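Local coordinates for bradyzoite surface antigen BSR4 (Toxoplasma gondii, PDB 2JKS), which is a surface antigen of the bradyzoite stage, belonging to the SAG1-related superfamily, and probably takes part in host-cell attachment or immune recognition, at residues 133-138 against 154-159; 194-199 against 256-261; 176-181 against 275-280; 32-37 against 160-165. All coordinates share one frame; numbering follows the deposited sequence.

Interaction 1 (133-138 against 154-159); sequences AFVVGC and ACKLTV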
loop_
_atom_site.group_PDB
_atom_site.type_symbol
_atom_site.label_atom_id
_atom_site.label_comp_id
_atom_site.label_asym_id
_atom_site.label_seq_id
_atom_site.Cartn_x
_atom_site.Cartn_y
_atom_site.Cartn_z
ATOM N N ALA A 133 4.896 -0.302 -7.409
ATOM C CA ALA A 133 6.217 -0.514 -7.982
ATOM C C ALA A 133 6.808 0.809 -8.463
ATOM O O ALA A 133 6.091 1.690 -8.980
ATOM C CB ALA A 133 6.127 -1.512 -9.148
ATOM N N PHE A 134 8.117 0.934 -8.354
ATOM C CA PHE A 134 8.817 2.061 -8.975
ATOM C C PHE A 134 10.113 1.555 -9.547
ATOM O O PHE A 134 10.458 0.370 -9.364
ATOM C CB PHE A 134 9.043 3.214 -7.956
ATOM C CG PHE A 134 10.008 2.878 -6.812
ATOM C CD1 PHE A 134 11.403 2.960 -7.012
ATOM C CD2 PHE A 134 9.520 2.512 -5.556
ATOM C CE1 PHE A 134 12.281 2.675 -6.020
ATOM C CE2 PHE A 134 10.430 2.239 -4.486
ATOM C CZ PHE A 134 11.808 2.336 -4.741
ATOM N N VAL A 135 10.811 2.451 -10.243
ATOM C CA VAL A 135 12.057 2.140 -10.960
ATOM C C VAL A 135 13.079 3.260 -10.613
ATOM O O VAL A 135 12.741 4.462 -10.526
ATOM C CB VAL A 135 11.825 2.009 -12.540
ATOM C CG1 VAL A 135 13.122 2.183 -13.328
ATOM C CG2 VAL A 135 11.212 0.658 -12.924
ATOM N N VAL A 136 14.307 2.837 -10.384
ATOM C CA VAL A 136 15.475 3.707 -10.257
ATOM C C VAL A 136 16.558 2.988 -11.089
ATOM O O VAL A 136 16.405 1.818 -11.475
ATOM C CB VAL A 136 15.925 3.952 -8.743
ATOM C CG1 VAL A 136 14.866 4.766 -7.913
ATOM C CG2 VAL A 136 16.247 2.590 -8.006
ATOM N N GLY A 137 17.643 3.681 -11.378
ATOM C CA GLY A 137 18.671 3.082 -12.201
ATOM C C GLY A 137 19.937 3.907 -12.146
ATOM O O GLY A 137 19.951 4.980 -11.553
ATOM N N CYS A 138 21.006 3.393 -12.748
ATOM C CA CYS A 138 22.218 4.185 -12.949
ATOM C C CYS A 138 22.599 4.066 -14.414
ATOM O O CYS A 138 22.327 3.059 -15.033
ATOM C CB CYS A 138 23.358 3.688 -12.043
ATOM S SG CYS A 138 23.042 4.095 -10.336
ATOM N N ALA A 154 23.497 1.057 -18.763
ATOM C CA ALA A 154 22.649 1.364 -17.607
ATOM C C ALA A 154 22.222 0.090 -16.866
ATOM O O ALA A 154 22.293 -1.003 -17.423
ATOM C CB ALA A 154 21.433 2.149 -18.080
ATOM N N CYS A 155 21.829 0.248 -15.600
ATOM C CA CYS A 155 21.125 -0.795 -14.843
ATOM C C CYS A 155 19.769 -0.249 -14.549
ATOM O O CYS A 155 19.611 0.935 -14.198
ATOM C CB CYS A 155 21.768 -1.026 -13.482
ATOM S SG CYS A 155 23.275 -1.941 -13.520
ATOM N N LYS A 156 18.787 -1.114 -14.632
ATOM C CA LYS A 156 17.466 -0.737 -14.188
ATOM C C LYS A 156 16.944 -1.605 -12.998
ATOM O O LYS A 156 16.966 -2.820 -13.052
ATOM C CB LYS A 156 16.542 -0.782 -15.397
ATOM C CG LYS A 156 15.132 -0.545 -15.096
ATOM C CD LYS A 156 14.372 -1.327 -16.102
ATOM C CE LYS A 156 13.151 -0.565 -16.525
ATOM N NZ LYS A 156 12.502 -1.359 -17.566
ATOM N N LEU A 157 16.484 -0.953 -11.924
ATOM C CA LEU A 157 15.991 -1.675 -10.766
ATOM C C LEU A 157 14.511 -1.404 -10.563
ATOM O O LEU A 157 14.131 -0.274 -10.360
ATOM C CB LEU A 157 16.769 -1.277 -9.482
ATOM C CG LEU A 157 16.349 -2.001 -8.183
ATOM C CD1 LEU A 157 16.554 -3.514 -8.272
ATOM C CD2 LEU A 157 17.058 -1.430 -6.937
ATOM N N THR A 158 13.692 -2.449 -10.618
ATOM C CA THR A 158 12.309 -2.327 -10.237
ATOM C C THR A 158 12.155 -2.684 -8.741
ATOM O O THR A 158 12.530 -3.771 -8.317
ATOM C CB THR A 158 11.392 -3.202 -11.123
ATOM O OG1 THR A 158 11.541 -2.809 -12.506
ATOM C CG2 THR A 158 9.927 -3.083 -10.704
ATOM N N VAL A 159 11.574 -1.774 -7.955
ATOM C CA VAL A 159 11.278 -2.084 -6.556
ATOM C C VAL A 159 9.765 -2.170 -6.415
ATOM O O VAL A 159 9.064 -1.203 -6.677
ATOM C CB VAL A 159 11.840 -1.008 -5.597
ATOM C CG1 VAL A 159 11.487 -1.265 -4.044
ATOM C CG2 VAL A 159 13.428 -0.709 -5.903
#

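Interaction 2 (194-199 against 256-261); sequences EKNTLT and TLTIPQ. With ZN (zinc ion), chain E.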
loop_
_atom_site.group_PDB
_atom_site.type_symbol
_atom_site.label_atom_id
_atom_site.label_comp_id
_atom_site.label_asym_id
_atom_site.label_seq_id
_atom_site.Cartn_x
_atom_site.Cartn_y
_atom_site.Cartn_z
ATOM N N GLU A 194 -18.340 -2.847 26.667
ATOM C CA GLU A 194 -17.125 -2.040 26.857
ATOM C C GLU A 194 -16.462 -1.618 25.549
ATOM O O GLU A 194 -15.638 -0.677 25.538
ATOM C CB GLU A 194 -16.099 -2.816 27.655
ATOM C CG GLU A 194 -16.555 -3.135 29.087
ATOM C CD GLU A 194 -15.738 -4.233 29.719
ATOM O OE1 GLU A 194 -14.513 -4.369 29.507
ATOM O OE2 GLU A 194 -16.324 -5.015 30.437
ATOM N N LYS A 195 -16.793 -2.347 24.478
ATOM C CA LYS A 195 -16.204 -2.080 23.162
ATOM C C LYS A 195 -17.340 -1.874 22.194
ATOM O O LYS A 195 -17.562 -2.722 21.368
ATOM C CB LYS A 195 -15.388 -3.284 22.638
ATOM C CG LYS A 195 -14.735 -4.119 23.648
ATOM C CD LYS A 195 -13.321 -3.790 23.694
ATOM C CE LYS A 195 -12.583 -4.443 22.472
ATOM N NZ LYS A 195 -11.599 -3.435 21.940
ATOM N N ASN A 196 -18.076 -0.775 22.338
ATOM C CA ASN A 196 -19.349 -0.603 21.655
ATOM C C ASN A 196 -19.218 0.223 20.378
ATOM O O ASN A 196 -20.214 0.606 19.794
ATOM C CB ASN A 196 -20.379 0.026 22.603
ATOM C CG ASN A 196 -19.981 1.438 23.011
ATOM O OD1 ASN A 196 -18.826 1.658 23.275
ATOM N ND2 ASN A 196 -20.923 2.388 23.008
ATOM N N THR A 197 -17.983 0.458 19.926
ATOM C CA THR A 197 -17.762 1.155 18.645
ATOM C C THR A 197 -17.011 0.321 17.597
ATOM O O THR A 197 -16.370 -0.629 17.911
ATOM C CB THR A 197 -17.058 2.501 18.819
ATOM O OG1 THR A 197 -15.694 2.267 19.168
ATOM C CG2 THR A 197 -17.734 3.317 19.911
ATOM N N LEU A 198 -17.149 0.718 16.338
ATOM C CA LEU A 198 -16.439 0.109 15.245
ATOM C C LEU A 198 -16.131 1.223 14.237
ATOM O O LEU A 198 -17.046 1.854 13.755
ATOM C CB LEU A 198 -17.373 -0.904 14.584
ATOM C CG LEU A 198 -16.776 -1.599 13.362
ATOM C CD1 LEU A 198 -15.464 -2.373 13.644
ATOM C CD2 LEU A 198 -17.891 -2.510 12.695
ATOM N N THR A 199 -14.859 1.404 13.890
ATOM C CA THR A 199 -14.474 2.344 12.834
ATOM C C THR A 199 -13.860 1.573 11.702
ATOM O O THR A 199 -12.933 0.784 11.919
ATOM C CB THR A 199 -13.448 3.363 13.334
ATOM O OG1 THR A 199 -13.992 4.040 14.476
ATOM C CG2 THR A 199 -13.086 4.397 12.215
ATOM N N THR A 256 -18.014 5.250 11.431
ATOM C CA THR A 256 -17.936 4.701 12.773
ATOM C C THR A 256 -19.323 4.342 13.265
ATOM O O THR A 256 -20.226 5.197 13.348
ATOM C CB THR A 256 -17.296 5.726 13.728
ATOM O OG1 THR A 256 -15.926 5.945 13.359
ATOM C CG2 THR A 256 -17.420 5.255 15.193
ATOM N N LEU A 257 -19.482 3.082 13.645
ATOM C CA LEU A 257 -20.715 2.629 14.285
ATOM C C LEU A 257 -20.530 2.695 15.815
ATOM O O LEU A 257 -19.497 2.279 16.323
ATOM C CB LEU A 257 -21.007 1.186 13.853
ATOM C CG LEU A 257 -22.168 0.483 14.559
ATOM C CD1 LEU A 257 -23.481 1.100 14.169
ATOM C CD2 LEU A 257 -22.155 -1.021 14.194
ATOM N N THR A 258 -21.503 3.297 16.515
ATOM C CA THR A 258 -21.536 3.333 17.987
ATOM C C THR A 258 -22.865 2.765 18.394
ATOM O O THR A 258 -23.919 3.345 18.081
ATOM C CB THR A 258 -21.410 4.771 18.540
ATOM O OG1 THR A 258 -20.206 5.352 18.028
ATOM C CG2 THR A 258 -21.408 4.760 20.090
ATOM N N ILE A 259 -22.839 1.586 19.014
ATOM C CA ILE A 259 -24.038 0.993 19.558
ATOM C C ILE A 259 -24.168 1.524 20.983
ATOM O O ILE A 259 -23.316 1.217 21.777
ATOM C CB ILE A 259 -23.963 -0.569 19.610
ATOM C CG1 ILE A 259 -23.830 -1.181 18.196
ATOM C CG2 ILE A 259 -25.165 -1.144 20.298
ATOM C CD1 ILE A 259 -23.348 -2.647 18.248
ATOM N N PRO A 260 -25.230 2.309 21.299
ATOM C CA PRO A 260 -25.391 2.814 22.676
ATOM C C PRO A 260 -25.307 1.657 23.692
ATOM O O PRO A 260 -25.793 0.531 23.438
ATOM C CB PRO A 260 -26.786 3.477 22.648
ATOM C CG PRO A 260 -27.017 3.808 21.201
ATOM C CD PRO A 260 -26.304 2.790 20.409
ATOM N N GLN A 261 -24.615 1.871 24.810
ATOM C CA GLN A 261 -24.226 0.694 25.619
ATOM C C GLN A 261 -25.380 -0.123 26.174
ATOM O O GLN A 261 -25.217 -1.299 26.428
ATOM C CB GLN A 261 -23.244 1.064 26.730
ATOM C CG GLN A 261 -21.969 1.683 26.190
ATOM C CD GLN A 261 -21.026 2.152 27.257
ATOM O OE1 GLN A 261 -21.279 3.154 27.920
ATOM N NE2 GLN A 261 -19.911 1.465 27.403
HETATM ZN ZN ZN E . -17.661 -4.370 32.188
#

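Interaction 3 (176-181 against 275-280); sequences CAYGKG and CVPKKT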
loop_
_atom_site.group_PDB
_atom_site.type_symbol
_atom_site.label_atom_id
_atom_site.label_comp_id
_atom_site.label_asym_id
_atom_site.label_seq_id
_atom_site.Cartn_x
_atom_site.Cartn_y
_atom_site.Cartn_z
ATOM N N CYS A 176 -8.228 -0.898 6.352
ATOM C CA CYS A 176 -8.375 -1.827 5.227
ATOM C C CYS A 176 -7.320 -1.513 4.162
ATOM O O CYS A 176 -7.006 -0.354 3.910
ATOM C CB CYS A 176 -9.783 -1.735 4.588
ATOM S SG CYS A 176 -11.086 -2.624 5.498
ATOM N N ALA A 177 -6.791 -2.575 3.578
ATOM C CA ALA A 177 -5.927 -2.493 2.394
ATOM C C ALA A 177 -6.361 -3.571 1.388
ATOM O O ALA A 177 -7.290 -4.344 1.644
ATOM C CB ALA A 177 -4.454 -2.619 2.798
ATOM N N TYR A 178 -5.713 -3.606 0.219
ATOM C CA TYR A 178 -6.310 -4.192 -0.975
ATOM C C TYR A 178 -5.227 -4.857 -1.843
ATOM O O TYR A 178 -5.514 -5.311 -2.971
ATOM C CB TYR A 178 -7.030 -3.093 -1.819
ATOM C CG TYR A 178 -7.929 -2.204 -0.982
ATOM C CD1 TYR A 178 -9.179 -2.677 -0.533
ATOM C CD2 TYR A 178 -7.509 -0.932 -0.575
ATOM C CE1 TYR A 178 -9.959 -1.927 0.312
ATOM C CE2 TYR A 178 -8.300 -0.168 0.230
ATOM C CZ TYR A 178 -9.504 -0.683 0.695
ATOM O OH TYR A 178 -10.271 0.104 1.466
ATOM N N GLY A 179 -4.011 -4.954 -1.304
ATOM C CA GLY A 179 -2.920 -5.672 -1.982
ATOM C C GLY A 179 -3.163 -7.146 -2.145
ATOM O O GLY A 179 -3.979 -7.725 -1.431
ATOM N N LYS A 180 -2.462 -7.754 -3.094
ATOM C CA LYS A 180 -2.446 -9.209 -3.256
ATOM C C LYS A 180 -2.355 -10.016 -1.930
ATOM O O LYS A 180 -3.051 -11.040 -1.764
ATOM C CB LYS A 180 -1.277 -9.641 -4.221
ATOM C CG LYS A 180 -1.404 -11.077 -4.773
ATOM C CD LYS A 180 -0.092 -11.550 -5.443
ATOM C CE LYS A 180 -0.160 -13.018 -5.939
ATOM N NZ LYS A 180 0.162 -14.018 -4.864
ATOM N N GLY A 181 -1.519 -9.568 -1.003
ATOM C CA GLY A 181 -1.347 -10.228 0.275
ATOM C C GLY A 181 -2.049 -9.589 1.476
ATOM O O GLY A 181 -1.842 -10.023 2.588
ATOM N N CYS A 275 -14.488 -3.081 3.045
ATOM C CA CYS A 275 -14.025 -2.151 2.020
ATOM C C CYS A 275 -13.676 -2.927 0.780
ATOM O O CYS A 275 -12.960 -3.939 0.827
ATOM C CB CYS A 275 -12.803 -1.351 2.518
ATOM S SG CYS A 275 -13.038 -0.380 4.016
ATOM N N VAL A 276 -14.209 -2.456 -0.350
ATOM C CA VAL A 276 -13.839 -3.005 -1.660
ATOM C C VAL A 276 -13.036 -1.972 -2.447
ATOM O O VAL A 276 -13.189 -0.759 -2.206
ATOM C CB VAL A 276 -15.099 -3.542 -2.441
ATOM C CG1 VAL A 276 -15.792 -4.619 -1.602
ATOM C CG2 VAL A 276 -16.067 -2.414 -2.698
ATOM N N PRO A 277 -12.115 -2.438 -3.333
ATOM C CA PRO A 277 -11.354 -1.461 -4.133
ATOM C C PRO A 277 -12.317 -0.583 -4.926
ATOM O O PRO A 277 -13.323 -1.101 -5.473
ATOM C CB PRO A 277 -10.522 -2.338 -5.112
ATOM C CG PRO A 277 -10.467 -3.679 -4.523
ATOM C CD PRO A 277 -11.709 -3.829 -3.615
ATOM N N LYS A 278 -12.057 0.720 -4.954
ATOM C CA LYS A 278 -13.074 1.642 -5.437
ATOM C C LYS A 278 -13.410 1.457 -6.910
ATOM O O LYS A 278 -12.535 1.163 -7.722
ATOM C CB LYS A 278 -12.754 3.089 -5.097
ATOM C CG LYS A 278 -11.669 3.764 -5.877
ATOM C CD LYS A 278 -11.532 5.219 -5.351
ATOM C CE LYS A 278 -12.888 5.796 -4.831
ATOM N NZ LYS A 278 -13.192 5.489 -3.363
ATOM N N LYS A 279 -14.708 1.564 -7.212
ATOM C CA LYS A 279 -15.214 1.427 -8.577
ATOM C C LYS A 279 -14.564 2.560 -9.348
ATOM O O LYS A 279 -14.734 3.757 -9.033
ATOM C CB LYS A 279 -16.756 1.442 -8.654
ATOM C CG LYS A 279 -17.398 2.763 -9.141
ATOM C CD LYS A 279 -17.815 3.702 -7.991
ATOM C CE LYS A 279 -19.279 3.455 -7.564
ATOM N NZ LYS A 279 -19.966 4.726 -7.195
ATOM N N THR A 280 -13.774 2.158 -10.329
ATOM C CA THR A 280 -12.737 3.008 -10.861
ATOM C C THR A 280 -13.122 3.690 -12.177
ATOM O O THR A 280 -13.605 4.829 -12.158
ATOM C CB THR A 280 -11.439 2.214 -11.011
ATOM O OG1 THR A 280 -10.478 3.026 -11.695
ATOM C CG2 THR A 280 -11.680 0.875 -11.775
#

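Interaction 4 (32-37 against 160-165); sequences SLTLSK and NVEARA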
loop_
_atom_site.group_PDB
_atom_site.type_symbol
_atom_site.label_atom_id
_atom_site.label_comp_id
_atom_site.label_asym_id
_atom_site.label_seq_id
_atom_site.Cartn_x
_atom_site.Cartn_y
_atom_site.Cartn_z
ATOM N N SER A 32 15.004 -6.893 -10.011
ATOM C CA SER A 32 13.899 -6.441 -9.141
ATOM C C SER A 32 14.241 -6.777 -7.745
ATOM O O SER A 32 15.055 -7.649 -7.516
ATOM C CB SER A 32 12.579 -7.135 -9.471
ATOM O OG SER A 32 12.145 -6.639 -10.706
ATOM N N LEU A 33 13.603 -6.079 -6.798
ATOM C CA LEU A 33 13.532 -6.588 -5.423
ATOM C C LEU A 33 12.212 -6.108 -4.817
ATOM O O LEU A 33 11.558 -5.244 -5.389
ATOM C CB LEU A 33 14.712 -6.132 -4.609
ATOM C CG LEU A 33 14.949 -4.645 -4.561
ATOM C CD1 LEU A 33 14.231 -4.036 -3.299
ATOM C CD2 LEU A 33 16.453 -4.465 -4.442
ATOM N N THR A 34 11.808 -6.690 -3.695
ATOM C CA THR A 34 10.503 -6.374 -3.095
ATOM C C THR A 34 10.677 -5.887 -1.673
ATOM O O THR A 34 11.421 -6.511 -0.894
ATOM C CB THR A 34 9.559 -7.624 -3.118
ATOM O OG1 THR A 34 9.333 -7.980 -4.476
ATOM C CG2 THR A 34 8.209 -7.358 -2.397
ATOM N N LEU A 35 10.027 -4.770 -1.331
ATOM C CA LEU A 35 9.943 -4.340 0.071
ATOM C C LEU A 35 8.575 -4.690 0.637
ATOM O O LEU A 35 7.563 -4.680 -0.073
ATOM C CB LEU A 35 10.236 -2.836 0.252
ATOM C CG LEU A 35 11.640 -2.368 -0.142
ATOM C CD1 LEU A 35 11.724 -0.865 -0.084
ATOM C CD2 LEU A 35 12.738 -3.039 0.727
ATOM N N SER A 36 8.573 -5.040 1.921
ATOM C CA SER A 36 7.351 -5.403 2.637
ATOM C C SER A 36 7.622 -5.417 4.141
ATOM O O SER A 36 8.773 -5.260 4.563
ATOM C CB SER A 36 6.870 -6.799 2.245
ATOM O OG SER A 36 7.912 -7.757 2.378
ATOM N N LYS A 37 6.553 -5.593 4.929
ATOM C CA LYS A 37 6.677 -5.838 6.378
ATOM C C LYS A 37 7.800 -6.828 6.638
ATOM O O LYS A 37 7.819 -7.932 6.087
ATOM C CB LYS A 37 5.350 -6.364 6.982
ATOM C CG LYS A 37 5.218 -6.034 8.504
ATOM C CD LYS A 37 4.287 -7.023 9.175
ATOM C CE LYS A 37 4.256 -6.817 10.697
ATOM N NZ LYS A 37 2.852 -7.008 11.248
ATOM N N ASN A 160 9.299 -3.346 -6.013
ATOM C CA ASN A 160 7.913 -3.638 -5.702
ATOM C C ASN A 160 7.763 -3.380 -4.226
ATOM O O ASN A 160 8.642 -3.746 -3.453
ATOM C CB ASN A 160 7.655 -5.114 -6.056
ATOM C CG ASN A 160 7.812 -5.358 -7.542
ATOM O OD1 ASN A 160 7.067 -4.786 -8.330
ATOM N ND2 ASN A 160 8.840 -6.130 -7.943
ATOM N N VAL A 161 6.705 -2.682 -3.844
ATOM C CA VAL A 161 6.391 -2.439 -2.447
ATOM C C VAL A 161 5.014 -3.080 -2.198
ATOM O O VAL A 161 4.033 -2.706 -2.844
ATOM C CB VAL A 161 6.360 -0.924 -2.120
ATOM C CG1 VAL A 161 6.100 -0.713 -0.647
ATOM C CG2 VAL A 161 7.686 -0.227 -2.635
ATOM N N GLU A 162 4.984 -4.094 -1.337
ATOM C CA GLU A 162 3.731 -4.800 -1.046
ATOM C C GLU A 162 2.898 -3.954 -0.111
ATOM O O GLU A 162 3.434 -3.343 0.807
ATOM C CB GLU A 162 4.009 -6.148 -0.406
ATOM C CG GLU A 162 4.852 -7.024 -1.324
ATOM C CD GLU A 162 4.977 -8.464 -0.867
ATOM O OE1 GLU A 162 4.661 -8.763 0.297
ATOM O OE2 GLU A 162 5.413 -9.298 -1.687
ATOM N N ALA A 163 1.583 -3.934 -0.353
ATOM C CA ALA A 163 0.621 -3.246 0.498
ATOM C C ALA A 163 0.687 -3.749 1.949
ATOM O O ALA A 163 0.942 -4.925 2.195
ATOM C CB ALA A 163 -0.810 -3.510 -0.059
ATOM N N ARG A 164 0.430 -2.873 2.900
ATOM C CA ARG A 164 0.218 -3.301 4.284
ATOM C C ARG A 164 -0.944 -4.297 4.347
ATOM O O ARG A 164 -1.821 -4.319 3.451
ATOM C CB ARG A 164 -0.125 -2.111 5.173
ATOM C CG ARG A 164 -1.483 -1.468 4.870
ATOM C CD ARG A 164 -1.326 0.032 5.002
ATOM N NE ARG A 164 -1.500 0.517 6.351
ATOM C CZ ARG A 164 -0.851 1.587 6.829
ATOM N NH1 ARG A 164 0.049 2.230 6.081
ATOM N NH2 ARG A 164 -1.079 2.001 8.067
ATOM N N ALA A 165 -0.986 -5.044 5.443
ATOM C CA ALA A 165 -2.068 -5.996 5.676
ATOM C C ALA A 165 -3.238 -5.183 6.198
ATOM O O ALA A 165 -3.036 -4.223 6.928
ATOM C CB ALA A 165 -1.660 -7.079 6.747
HETATM O O HOH W 1 9.514 -6.949 -10.745
HETATM O O HOH W 2 3.914 -5.451 3.300
#

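Interaction 1 (133-138 against 154-159)
V159 lies over one face of the F134 ring, its CB offset toward the rim and 3.7 Å from the ring centroid, a CH-pi contact between facing residues of a beta hairpin. Strands 132-141 and 152-161 form this hairpin within the beta sandwich of the first SRS domain. F134 CG sits between its own backbone N and carbonyl carbon (chi1 67°), and the far end of the ring comes nearest the partner strand. F134 CZ is 3.5 Å from V159 CB, and both methyls lie over the ring end, V159 CG1 near CE2 and CZ, CG2 near CE1 and CZ. V136 and L157 continue this face side by side, V136 CG2 lying 4.2 Å from L157 CB, and both pack on F44 of the opposing sheet. C138 and C155 complete it, but their sulfurs do not bond to each other: C138 is joined to C46 and C155 to C16, so each hairpin strand is tied covalently to the other half of the sandwich. On the reverse face V135 spreads its methyls over two partners. CG1 touches the aliphatic part of K156, 3.8 Å from its CG, and CG2 meets T158 OG1 at 3.5 Å. Six backbone hydrogen bonds, in pairs at F134-V159, V136-L157 and C138-C155, hold the strands together. The bond from L157 N to V136 O is short and straight (2.8 Å, 166° at the hydrogen), whereas that from C138 N to C155 O is the longest and most bent, 3.2 Å and 142°.

Interaction 2 (194-199 against 256-261)
N196 meets both backbone polar groups of I259, its side chain at the I259 carbonyl and its own carbonyl at the I259 N-H. N196 CB points toward 256-261, and CG sits between the backbone N and the carbonyl carbon (chi1 65°). N196 ND2 donates to I259 O over 2.9 Å. That acceptor lies close to the amide plane of N196, although the donor stands well above the carbonyl plane of I259. In return I259 N donates to the backbone N196 O, also at 2.9 Å. Q261 CG packs 3.4 Å from N196 ND2, the two amides turned 31° apart; the Q261 amide takes its own bond from NE2 to T193 O. Beyond this end the chains become strands 197-201 and 254-258, antiparallel neighbours in one sheet of the beta sandwich of the second SRS domain. L198 and L257 exchange two backbone hydrogen bonds and project inward onto F271 of the facing sheet, their CB atoms 4.3 Å apart. The other face carries threonines. The T197 methyl, CG2, meets T258 OG1 at 3.7 Å. T199 and T256 both hold OG1 anti to the carbonyl carbon, and their hydroxyls hydrogen-bond, OG1 to OG1 at 2.9 Å; T256 OG1 also touches the T199 methyl. E194 points away from the partner segment on an extended chain: its OE2 binds zinc at 2.3 Å together with H312, while OE1 accepts a bond from H314 N, both histidines belonging to the C-terminal histidine run, apparently a purification tag.

Interaction 3 (176-181 against 275-280)
This is a buried contact, made by packing without hydrogen bonds between the segments, where the loop following strand 173-175 meets the end of strand 269-277 in the second SRS domain. Y178 carries most of it. Its CG is anti to the carbonyl carbon (chi1 -48°); CE1 and OH are the ring atoms that come nearest C275. C275 CB lies at the ring edge near its plane, 3.6 Å from Y178 CE1 and a tight 3.1 Å from Y178 OH, and C275 O also sits at the edge, in plane, 3.6 Å from Y178 CE1. The hydroxyl is satisfied by a hydrogen bond to C202 O, and C202 is the disulfide partner of C275, so the tyrosine touches both cysteines of that bridge, C275 by packing and C202 through its carbonyl. Further along the ring, P277 CD touches Y178 CD1 at 4.2 Å, the side chains crossing at a slant. C176 SG and C275 SG come within 3.3 Å of each other without being bonded, since C176 is joined to C301. The Y178 side chain is about 4 Å from that of D205, which binds zinc with E96. Two neighbouring disulfides, C176-C301 and C202-C275, thus clamp one sheet to the other beside Y178, a cross-linked sandwich core of the kind that characterises SRS domains.

Interaction 4 (32-37 against 160-165)
E162 leans across T34 and S36 from just beyond the end of strand 152-161, which here pairs in parallel with strand 29-35 at the edge of the mixed sheet of the first SRS beta sandwich. Its CB rests near L35 O and S36 CB. CG, set anti to the carbonyl carbon (chi1 -60°), presses on the T34 methyl, 3.5 Å from T34 CG2, and the E162 chain crosses T34 at about a right angle. CD stays over the same methyl. The carboxylate oxygens part: E162 OE2 is 3.5 Å from T34 CG2, E162 OE1 3.5 Å from S36 CB. Backbone hydrogen bonds carry the pairing: N160 N to L33 O, L35 N to N160 O at 2.7 Å, and E162 N to L35 O, nearly straight at 172°. L35 and V161 occupy the inner face, L35 touching A42 of the opposite sheet and V161 the ring of F134. On the outer face a water joins S32 OG, 2.6 Å away, to N160 ND2, which donates to it. Past the strands a second water accepts from K37 N at 3.1 Å and donates to A163 O.

How the interactions relate
Strand 152-161 serves interactions 1 and 4 together: its middle pairs antiparallel with 133-138, its end in parallel with 32-37, and T158 O probably bonds to L33 N between them. Interaction 1 is buried and apolar on its inner face, while interaction 4, at the sheet edge, is wetter and more polar. Interactions 2 and 3 belong to the second SRS domain. Interaction 2, at the far end, resembles interaction 1 in pairing but adds threonine hydroxyls and an asparagine amide, with a zinc bound at one end by E194; interaction 3 is buried, with sulfur and ring packing instead of strand pairing. Interactions 3 and 4 meet near the domain junction, where A177 and G179 pack on R164 and A163.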